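Muramidase (Trichobolus zukalii, PDB 6ZMV) hydrolyses bacterial cell-wall peptidoglycan as a fungal lysozyme (EC 3.2.1.17) of glycoside hydrolase family 25. Local coordinates at residues A31-T36 with F61-S66; L94-G99 with N114-F119; Y130-T135 with P155-R160. One frame throughout, in Å; residues are numbered along the deposited sequence.

Contact 1: A31-T36 with F61-S66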
loop_
_atom_site.group_PDB
_atom_site.type_symbol
_atom_site.label_atom_id
_atom_site.label_comp_id
_atom_site.label_asym_id
_atom_site.label_seq_id
_atom_site.Cartn_x
_atom_site.Cartn_y
_atom_site.Cartn_z
ATOM N N ALA A 31 -8.154 3.700 2.006
ATOM C CA ALA A 31 -8.855 4.925 1.618
ATOM C C ALA A 31 -9.986 4.651 0.663
ATOM O O ALA A 31 -11.128 5.168 0.864
ATOM C CB ALA A 31 -7.873 5.924 1.074
ATOM N N THR A 32 -9.711 3.929 -0.412
ATOM C CA THR A 32 -10.617 3.829 -1.540
ATOM C C THR A 32 -10.569 2.421 -2.143
ATOM O O THR A 32 -9.595 1.680 -1.966
ATOM C CB THR A 32 -10.273 4.870 -2.626
ATOM O OG1 THR A 32 -8.864 4.846 -2.876
ATOM C CG2 THR A 32 -10.694 6.244 -2.191
ATOM N N GLU A 33 -11.578 2.094 -2.955
ATOM C CA GLU A 33 -11.628 0.906 -3.794
ATOM C C GLU A 33 -12.374 1.219 -5.073
ATOM O O GLU A 33 -13.467 1.871 -5.069
ATOM C CB GLU A 33 -12.322 -0.249 -3.062
ATOM C CG GLU A 33 -12.406 -1.504 -3.891
ATOM C CD GLU A 33 -12.827 -2.775 -3.150
ATOM O OE1 GLU A 33 -12.527 -2.888 -1.945
ATOM O OE2 GLU A 33 -13.463 -3.650 -3.808
ATOM N N GLY A 34 -11.775 0.808 -6.193
ATOM C CA GLY A 34 -12.410 1.105 -7.473
ATOM C C GLY A 34 -12.630 2.576 -7.720
ATOM O O GLY A 34 -11.760 3.370 -7.387
ATOM N N THR A 35 -13.768 2.888 -8.369
ATOM C CA THR A 35 -14.129 4.257 -8.793
ATOM C C THR A 35 -15.021 4.959 -7.754
ATOM O O THR A 35 -15.212 6.171 -7.838
ATOM C CB THR A 35 -14.913 4.297 -10.147
ATOM N N THR A 36 -15.691 4.196 -6.889
ATOM C CA THR A 36 -16.879 4.736 -6.164
ATOM C C THR A 36 -16.812 4.531 -4.672
ATOM O O THR A 36 -17.587 5.128 -3.989
ATOM C CB THR A 36 -18.185 4.190 -6.744
ATOM O OG1 THR A 36 -18.127 2.784 -6.554
ATOM C CG2 THR A 36 -18.397 4.560 -8.182
ATOM N N PHE A 61 -7.534 -0.056 -3.070
ATOM C CA PHE A 61 -7.821 -1.401 -3.569
ATOM C C PHE A 61 -8.178 -1.318 -5.058
ATOM O O PHE A 61 -9.248 -0.840 -5.416
ATOM C CB PHE A 61 -8.901 -2.033 -2.690
ATOM C CG PHE A 61 -9.168 -3.489 -2.952
ATOM C CD1 PHE A 61 -9.503 -3.979 -4.211
ATOM C CD2 PHE A 61 -9.198 -4.358 -1.879
ATOM C CE1 PHE A 61 -9.692 -5.330 -4.396
ATOM C CE2 PHE A 61 -9.438 -5.702 -2.073
ATOM C CZ PHE A 61 -9.712 -6.170 -3.313
ATOM N N ALA A 62 -7.284 -1.719 -5.921
ATOM C CA ALA A 62 -7.442 -1.583 -7.378
ATOM C C ALA A 62 -8.581 -2.478 -7.845
ATOM O O ALA A 62 -8.685 -3.663 -7.495
ATOM C CB ALA A 62 -6.173 -1.999 -8.101
ATOM N N ARG A 63 -9.354 -1.949 -8.797
ATOM C CA ARG A 63 -10.341 -2.752 -9.564
ATOM C C ARG A 63 -10.122 -2.501 -11.038
ATOM O O ARG A 63 -10.756 -1.642 -11.637
ATOM C CB ARG A 63 -11.744 -2.400 -9.092
ATOM C CG ARG A 63 -12.090 -2.787 -7.654
ATOM C CD ARG A 63 -12.372 -4.273 -7.532
ATOM N NE ARG A 63 -12.763 -4.769 -6.261
ATOM C CZ ARG A 63 -12.721 -6.034 -5.864
ATOM N NH1 ARG A 63 -12.311 -7.031 -6.657
ATOM N NH2 ARG A 63 -13.123 -6.255 -4.626
ATOM N N PRO A 64 -9.088 -3.110 -11.628
ATOM C CA PRO A 64 -8.708 -2.710 -12.985
ATOM C C PRO A 64 -9.764 -2.933 -14.067
ATOM O O PRO A 64 -9.627 -2.328 -15.097
ATOM C CB PRO A 64 -7.432 -3.546 -13.237
ATOM C CG PRO A 64 -6.877 -3.787 -11.874
ATOM C CD PRO A 64 -8.107 -4.049 -11.015
ATOM N N ALA A 65 -10.739 -3.810 -13.855
ATOM C CA ALA A 65 -11.794 -3.995 -14.869
ATOM C C ALA A 65 -12.795 -2.853 -14.828
ATOM O O ALA A 65 -13.565 -2.793 -15.767
ATOM C CB ALA A 65 -12.488 -5.311 -14.629
ATOM N N SER A 66 -12.800 -2.001 -13.809
ATOM C CA SER A 66 -13.915 -1.073 -13.572
ATOM C C SER A 66 -13.658 0.303 -14.229
ATOM O O SER A 66 -14.619 1.044 -14.488
ATOM C CB SER A 66 -14.133 -0.872 -12.111
ATOM O OG SER A 66 -14.688 -2.021 -11.509
#

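Contact 2: L94-G99 with N114-F119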
loop_
_atom_site.group_PDB
_atom_site.type_symbol
_atom_site.label_atom_id
_atom_site.label_comp_id
_atom_site.label_asym_id
_atom_site.label_seq_id
_atom_site.Cartn_x
_atom_site.Cartn_y
_atom_site.Cartn_z
ATOM N N LEU A 94 -0.746 1.356 -3.805
ATOM C CA LEU A 94 -1.606 0.677 -4.772
ATOM C C LEU A 94 -1.716 -0.791 -4.419
ATOM O O LEU A 94 -0.699 -1.495 -4.452
ATOM C CB LEU A 94 -1.037 0.836 -6.172
ATOM C CG LEU A 94 -1.788 0.136 -7.281
ATOM C CD1 LEU A 94 -3.226 0.569 -7.414
ATOM C CD2 LEU A 94 -1.097 0.273 -8.584
ATOM N N ASP A 95 -2.886 -1.244 -4.015
ATOM C CA ASP A 95 -3.121 -2.615 -3.509
ATOM C C ASP A 95 -3.638 -3.520 -4.626
ATOM O O ASP A 95 -4.794 -3.427 -4.992
ATOM C CB ASP A 95 -4.120 -2.565 -2.340
ATOM C CG ASP A 95 -4.598 -3.918 -1.869
ATOM O OD1 ASP A 95 -4.061 -4.924 -2.357
ATOM O OD2 ASP A 95 -5.535 -3.969 -1.048
ATOM N N MET A 96 -2.772 -4.380 -5.149
ATOM C CA MET A 96 -3.143 -5.339 -6.200
ATOM C C MET A 96 -3.505 -6.668 -5.529
ATOM O O MET A 96 -2.731 -7.256 -4.767
ATOM C CB MET A 96 -1.990 -5.532 -7.184
ATOM C CG MET A 96 -1.496 -4.264 -7.822
ATOM S SD MET A 96 -2.699 -3.137 -8.492
ATOM C CE MET A 96 -3.466 -4.108 -9.783
ATOM N N GLU A 97 -4.691 -7.141 -5.819
ATOM C CA GLU A 97 -5.323 -8.284 -5.133
ATOM C C GLU A 97 -5.877 -9.233 -6.190
ATOM O O GLU A 97 -6.243 -8.753 -7.302
ATOM C CB GLU A 97 -6.545 -7.803 -4.340
ATOM C CG GLU A 97 -6.261 -6.860 -3.204
ATOM C CD GLU A 97 -5.855 -7.581 -1.953
ATOM O OE1 GLU A 97 -5.024 -6.989 -1.246
ATOM O OE2 GLU A 97 -6.318 -8.723 -1.694
ATOM N N TYR A 98 -6.052 -10.482 -5.831
ATOM C CA TYR A 98 -6.831 -11.381 -6.685
ATOM C C TYR A 98 -8.233 -10.806 -6.886
ATOM O O TYR A 98 -8.824 -10.273 -5.937
ATOM C CB TYR A 98 -6.886 -12.738 -6.051
ATOM C CG TYR A 98 -5.563 -13.449 -6.060
ATOM C CD1 TYR A 98 -5.145 -14.149 -7.163
ATOM C CD2 TYR A 98 -4.712 -13.386 -4.983
ATOM C CE1 TYR A 98 -3.910 -14.761 -7.221
ATOM C CE2 TYR A 98 -3.474 -13.995 -5.013
ATOM C CZ TYR A 98 -3.078 -14.708 -6.120
ATOM O OH TYR A 98 -1.878 -15.356 -6.095
ATOM N N GLY A 99 -8.749 -10.929 -8.107
ATOM C CA GLY A 99 -10.080 -10.421 -8.500
ATOM C C GLY A 99 -11.206 -11.227 -7.876
ATOM O O GLY A 99 -10.955 -12.361 -7.376
ATOM N N ASN A 114 -0.010 -1.962 -18.313
ATOM C CA ASN A 114 -0.429 -0.612 -18.788
ATOM C C ASN A 114 -1.334 0.063 -17.744
ATOM O O ASN A 114 -1.220 1.260 -17.532
ATOM C CB ASN A 114 -1.113 -0.700 -20.160
ATOM C CG ASN A 114 -0.164 -1.017 -21.284
ATOM O OD1 ASN A 114 1.048 -0.859 -21.123
ATOM N ND2 ASN A 114 -0.735 -1.484 -22.372
ATOM N N TRP A 115 -2.244 -0.693 -17.155
ATOM C CA TRP A 115 -3.204 -0.145 -16.172
ATOM C C TRP A 115 -2.412 0.342 -14.939
ATOM O O TRP A 115 -2.610 1.474 -14.474
ATOM C CB TRP A 115 -4.186 -1.236 -15.725
ATOM C CG TRP A 115 -5.295 -0.736 -14.875
ATOM C CD1 TRP A 115 -6.511 -0.382 -15.353
ATOM C CD2 TRP A 115 -5.303 -0.461 -13.457
ATOM N NE1 TRP A 115 -7.292 0.089 -14.320
ATOM C CE2 TRP A 115 -6.566 0.098 -13.152
ATOM C CE3 TRP A 115 -4.373 -0.589 -12.446
ATOM C CZ2 TRP A 115 -6.925 0.452 -11.855
ATOM C CZ3 TRP A 115 -4.700 -0.220 -11.179
ATOM C CH2 TRP A 115 -5.947 0.339 -10.898
ATOM N N ILE A 116 -1.493 -0.471 -14.439
ATOM C CA ILE A 116 -0.680 -0.050 -13.277
ATOM C C ILE A 116 0.162 1.163 -13.651
ATOM O O ILE A 116 0.286 2.072 -12.865
ATOM C CB ILE A 116 0.172 -1.203 -12.783
ATOM C CG1 ILE A 116 -0.691 -2.343 -12.260
ATOM C CG2 ILE A 116 1.171 -0.748 -11.716
ATOM C CD1 ILE A 116 0.069 -3.648 -11.987
ATOM N N SER A 117 0.735 1.190 -14.842
ATOM C CA SER A 117 1.550 2.343 -15.305
ATOM C C SER A 117 0.733 3.613 -15.227
ATOM O O SER A 117 1.180 4.664 -14.809
ATOM C CB SER A 117 2.055 2.164 -16.717
ATOM O OG SER A 117 2.944 1.092 -16.823
ATOM N N ASP A 118 -0.490 3.535 -15.719
ATOM C CA ASP A 118 -1.347 4.738 -15.735
ATOM C C ASP A 118 -1.659 5.167 -14.299
ATOM O O ASP A 118 -1.607 6.368 -14.020
ATOM C CB ASP A 118 -2.655 4.463 -16.476
ATOM C CG ASP A 118 -2.606 4.414 -17.987
ATOM O OD1 ASP A 118 -1.585 4.748 -18.525
ATOM O OD2 ASP A 118 -3.628 3.965 -18.563
ATOM N N PHE A 119 -1.959 4.225 -13.409
ATOM C CA PHE A 119 -2.181 4.583 -12.001
ATOM C C PHE A 119 -0.933 5.231 -11.443
ATOM O O PHE A 119 -1.011 6.318 -10.808
ATOM C CB PHE A 119 -2.590 3.372 -11.179
ATOM C CG PHE A 119 -2.965 3.711 -9.753
ATOM C CD1 PHE A 119 -1.976 4.006 -8.814
ATOM C CD2 PHE A 119 -4.290 3.758 -9.362
ATOM C CE1 PHE A 119 -2.328 4.347 -7.525
ATOM C CE2 PHE A 119 -4.655 4.130 -8.089
ATOM C CZ PHE A 119 -3.666 4.394 -7.154
#

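Contact 3: Y130-T135 with P155-R160. With SO4 (sulfate ion), chain G.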
loop_
_atom_site.group_PDB
_atom_site.type_symbol
_atom_site.label_atom_id
_atom_site.label_comp_id
_atom_site.label_asym_id
_atom_site.label_seq_id
_atom_site.Cartn_x
_atom_site.Cartn_y
_atom_site.Cartn_z
ATOM N N TYR A 130 6.170 8.674 -6.646
ATOM C CA TYR A 130 5.601 7.374 -7.000
ATOM C C TYR A 130 4.919 6.730 -5.799
ATOM O O TYR A 130 5.398 6.843 -4.662
ATOM C CB TYR A 130 6.688 6.475 -7.572
ATOM C CG TYR A 130 7.114 6.890 -8.966
ATOM C CD1 TYR A 130 6.263 6.675 -10.038
ATOM C CD2 TYR A 130 8.366 7.409 -9.212
ATOM C CE1 TYR A 130 6.606 7.024 -11.319
ATOM C CE2 TYR A 130 8.733 7.740 -10.509
ATOM C CZ TYR A 130 7.853 7.559 -11.566
ATOM O OH TYR A 130 8.162 7.844 -12.886
ATOM N N PRO A 131 3.843 5.975 -6.032
ATOM C CA PRO A 131 3.212 5.212 -4.984
ATOM C C PRO A 131 4.024 3.964 -4.694
ATOM O O PRO A 131 4.820 3.491 -5.498
ATOM C CB PRO A 131 1.861 4.851 -5.568
ATOM C CG PRO A 131 2.180 4.678 -7.052
ATOM C CD PRO A 131 3.248 5.703 -7.360
ATOM N N MET A 132 3.715 3.371 -3.557
ATOM C CA MET A 132 4.135 1.981 -3.275
ATOM C C MET A 132 3.181 1.029 -4.007
ATOM O O MET A 132 2.001 1.380 -4.226
ATOM C CB MET A 132 4.098 1.702 -1.770
ATOM C CG MET A 132 4.798 2.779 -0.955
ATOM S SD MET A 132 5.240 2.352 0.711
ATOM C CE MET A 132 3.598 2.262 1.419
ATOM N N ILE A 133 3.666 -0.155 -4.331
ATOM C CA ILE A 133 2.850 -1.235 -4.945
ATOM C C ILE A 133 2.821 -2.395 -3.981
ATOM O O ILE A 133 3.918 -2.927 -3.657
ATOM C CB ILE A 133 3.352 -1.639 -6.318
ATOM C CG1 ILE A 133 3.205 -0.464 -7.288
ATOM C CG2 ILE A 133 2.614 -2.864 -6.804
ATOM C CD1 ILE A 133 3.882 -0.729 -8.646
ATOM N N TYR A 134 1.636 -2.837 -3.597
ATOM C CA TYR A 134 1.414 -4.040 -2.788
ATOM C C TYR A 134 1.054 -5.177 -3.699
ATOM O O TYR A 134 0.165 -5.051 -4.566
ATOM C CB TYR A 134 0.284 -3.791 -1.779
ATOM C CG TYR A 134 -0.199 -5.019 -1.058
ATOM C CD1 TYR A 134 -1.135 -5.858 -1.635
ATOM C CD2 TYR A 134 0.219 -5.307 0.223
ATOM C CE1 TYR A 134 -1.609 -6.962 -0.948
ATOM C CE2 TYR A 134 -0.238 -6.423 0.899
ATOM C CZ TYR A 134 -1.157 -7.260 0.320
ATOM O OH TYR A 134 -1.648 -8.336 1.007
ATOM N N THR A 135 1.692 -6.305 -3.480
ATOM C CA THR A 135 1.383 -7.534 -4.223
ATOM C C THR A 135 1.880 -8.728 -3.448
ATOM O O THR A 135 2.866 -8.642 -2.690
ATOM C CB THR A 135 2.012 -7.497 -5.644
ATOM O OG1 THR A 135 1.598 -8.607 -6.442
ATOM C CG2 THR A 135 3.520 -7.375 -5.647
ATOM N N PRO A 155 8.189 1.762 -4.446
ATOM C CA PRO A 155 8.556 0.827 -3.379
ATOM C C PRO A 155 7.618 -0.372 -3.348
ATOM O O PRO A 155 6.405 -0.214 -3.530
ATOM C CB PRO A 155 8.362 1.623 -2.103
ATOM C CG PRO A 155 8.637 3.057 -2.578
ATOM C CD PRO A 155 7.987 3.118 -3.938
ATOM N N LEU A 156 8.181 -1.559 -3.143
ATOM C CA LEU A 156 7.430 -2.823 -3.089
ATOM C C LEU A 156 6.969 -3.112 -1.683
ATOM O O LEU A 156 7.781 -3.155 -0.744
ATOM C CB LEU A 156 8.306 -3.948 -3.626
ATOM C CG LEU A 156 7.764 -5.354 -3.477
ATOM C CD1 LEU A 156 6.491 -5.556 -4.299
ATOM C CD2 LEU A 156 8.799 -6.375 -3.829
ATOM N N VAL A 157 5.674 -3.371 -1.537
ATOM C CA VAL A 157 5.084 -3.948 -0.305
ATOM C C VAL A 157 4.717 -5.383 -0.650
ATOM O O VAL A 157 3.834 -5.613 -1.484
ATOM C CB VAL A 157 3.908 -3.142 0.218
ATOM C CG1 VAL A 157 3.408 -3.711 1.528
ATOM C CG2 VAL A 157 4.296 -1.657 0.361
ATOM N N LEU A 158 5.465 -6.338 -0.140
ATOM C CA LEU A 158 5.348 -7.743 -0.517
ATOM C C LEU A 158 4.605 -8.519 0.564
ATOM O O LEU A 158 5.003 -8.507 1.730
ATOM C CB LEU A 158 6.722 -8.330 -0.711
ATOM C CG LEU A 158 6.807 -9.752 -1.236
ATOM C CD1 LEU A 158 6.063 -9.955 -2.541
ATOM C CD2 LEU A 158 8.256 -10.165 -1.401
ATOM N N ALA A 159 3.552 -9.202 0.161
ATOM C CA ALA A 159 2.776 -10.048 1.086
ATOM C C ALA A 159 3.268 -11.471 0.997
ATOM O O ALA A 159 3.245 -12.040 -0.087
ATOM C CB ALA A 159 1.309 -9.967 0.768
ATOM N N ARG A 160 3.658 -12.054 2.108
ATOM C CA ARG A 160 4.000 -13.488 2.200
ATOM C C ARG A 160 3.872 -13.906 3.644
ATOM O O ARG A 160 4.611 -13.417 4.485
ATOM C CB ARG A 160 5.386 -13.794 1.675
ATOM C CG ARG A 160 5.496 -15.281 1.474
ATOM C CD ARG A 160 6.812 -15.885 1.592
ATOM N NE ARG A 160 6.737 -17.307 1.444
ATOM C CZ ARG A 160 7.774 -18.091 1.670
ATOM N NH1 ARG A 160 7.700 -19.369 1.343
ATOM N NH2 ARG A 160 8.892 -17.580 2.137
HETATM S S SO4 G . 9.988 9.595 -5.863
HETATM O O1 SO4 G . 9.046 9.628 -6.957
HETATM O O2 SO4 G . 9.375 8.727 -4.909
HETATM O O3 SO4 G . 11.210 9.003 -6.359
HETATM O O4 SO4 G . 10.216 10.894 -5.271
#

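Contact 1: A31-T36 with F61-S66
Glu33 OE2 is gripped twice by Arg63, whose NE and NH2 both donate to this one oxygen, side-on. The NH2 bond measures 2.8 Å from Arg63 NH2 to Glu33 OE2, and the NE bond is equally short. OE2 sits at the edge of the guanidinium, close to its plane, yet both nitrogens reach it from the same face of the carboxylate, well above that plane; the two flat groups are turned 48° apart, and the bonds of this salt bridge are somewhat bent. The other oxygen, Glu33 OE1, forms a salt bridge with Lys30, so each carboxylate oxygen has a positive partner.

Underneath runs the parallel pairing of strands 26-33 and 55-61, neighbours in the barrel-like sheet of this TIM-barrel-clan enzyme, here at their C-terminal ends. Phe61 N donates to Thr32 O (2.9 Å), and Gly34 N returns a bond to Phe61 O (3.1 Å), the donor nearly in line with the carbonyl. Beyond the strand, Gly34 has positive phi, and Arg63 CG packs 3.9 Å from Gly34 N.

The carboxylate of Glu33 also lies nearly flat on the ring of Phe61. The two planes are 18° apart, and Glu33 OE1 stands 3.5 Å above the plane of the Phe61 ring, offset toward the rim. Both side chains leave the same face of the sheet with CG anti to the backbone N, and they run side by side in the same direction, which brings carboxylate and ring into this stack. Phe61 CE1 in turn sits over the centre of the Arg63 guanidinium, 3.4 Å above its plane.

Contact 2: L94-G99 with N114-F119
Leu94 CD1 rests on the Phe119 ring in a CH-pi contact, 3.6 Å from the ring centroid and only 1° off the normal. The methyl is thus centred on the face, about equally far from all six carbons. CG of each residue is anti to its backbone N, and the two side chains pass each other in opposite directions, with the leucine fork over the ring. An alanine in place of Phe119 would probably open a gap over Leu94 CD1 and leave the leucine fork freer to turn.

In fold terms this is the inner side of helix 109-127 laid against strand 93-95, the first strand and the helix of a beta-alpha-beta unit completed by strand 132-136.

The other touches are apolar, carbon against carbon. Leu94 CD2 lies in the angle between two helix residues, 3.8 Å from Phe119 CD1 and 4.0 Å from Ile116 CG2. Its other methyl, CD1, also meets the edge of the Trp115 indole near the ring plane, 4.1 Å from Trp115 CZ3. Just past the strand end, Met96 extends the apolar patch. The bends of its chain at chi2 and chi3 leave the terminal methyl as the part that meets the helix. Met96 CE comes 4.1 Å from Ile116 CG1 and meets the Trp115 ring obliquely, while Trp139 of helix 137-144 touches the same methionine.

A polar tie fixes the indole from outside: Trp115 NE1 is bonded to the backbone oxygen of Ser67, which fastens the ring's polar edge to a neighbouring loop.

Contact 3: Y130-T135 with P155-R160
Pro155 opens the pairing by setting its ring across Met132 at about a right angle, with Pro155 CB 3.9 Å from Met132 CG. Its carbonyl oxygen takes the first backbone bond, from Ile133 N to Pro155 O (2.9 Å). Leu156 follows on the opposite face, and its CD1 touches Thr135 CG2 at 3.7 Å. Val157 swings back to the face of Tyr134. Its N donates to Ile133 O (2.8 Å) and its O accepts from Thr135 N, so both polar backbone atoms are used. With CG1 anti to the backbone N (chi1 -176°), Val157 splits its methyls: CG1 meets the edge of the Tyr134 ring, 3.8 Å from CD2, and CG2 faces Met132 CB. Leu158 then brings CD1 to 3.5 Å from Thr135 O. Ala159 N gives the last bond, to Thr135 O, and Ala159 CB packs 3.4 Å from Tyr134 OH, a hydroxyl hydrogen-bonded to Gln179. The side chains thus alternate between two faces of adjacent parallel strands, 13° apart in direction and joined through helix 137-144: a beta-alpha-beta crossover within the barrel-like fold of family 25.

From the N terminus, contact 1 comes first: it closes the loop that leaves strand 26-33, passes through helix 42-51 and returns on strand 55-61. Contact 2 follows, folding helix 109-127 back onto strand 93-95, and contact 3 then joins strands 132-136 and 156-159 around helix 137-144. The three closures run in series; none encloses or crosses another. All reach the same curved sheet. Contacts 1 and 2 meet where Ala62 packs on Trp115 and Phe61 on Glu97. Contact 2 passes on to contact 3 through the backbone pairing of Leu94 with Met132 and Tyr134. Contacts 1 and 3 do not touch, their centres being about 17 Å apart.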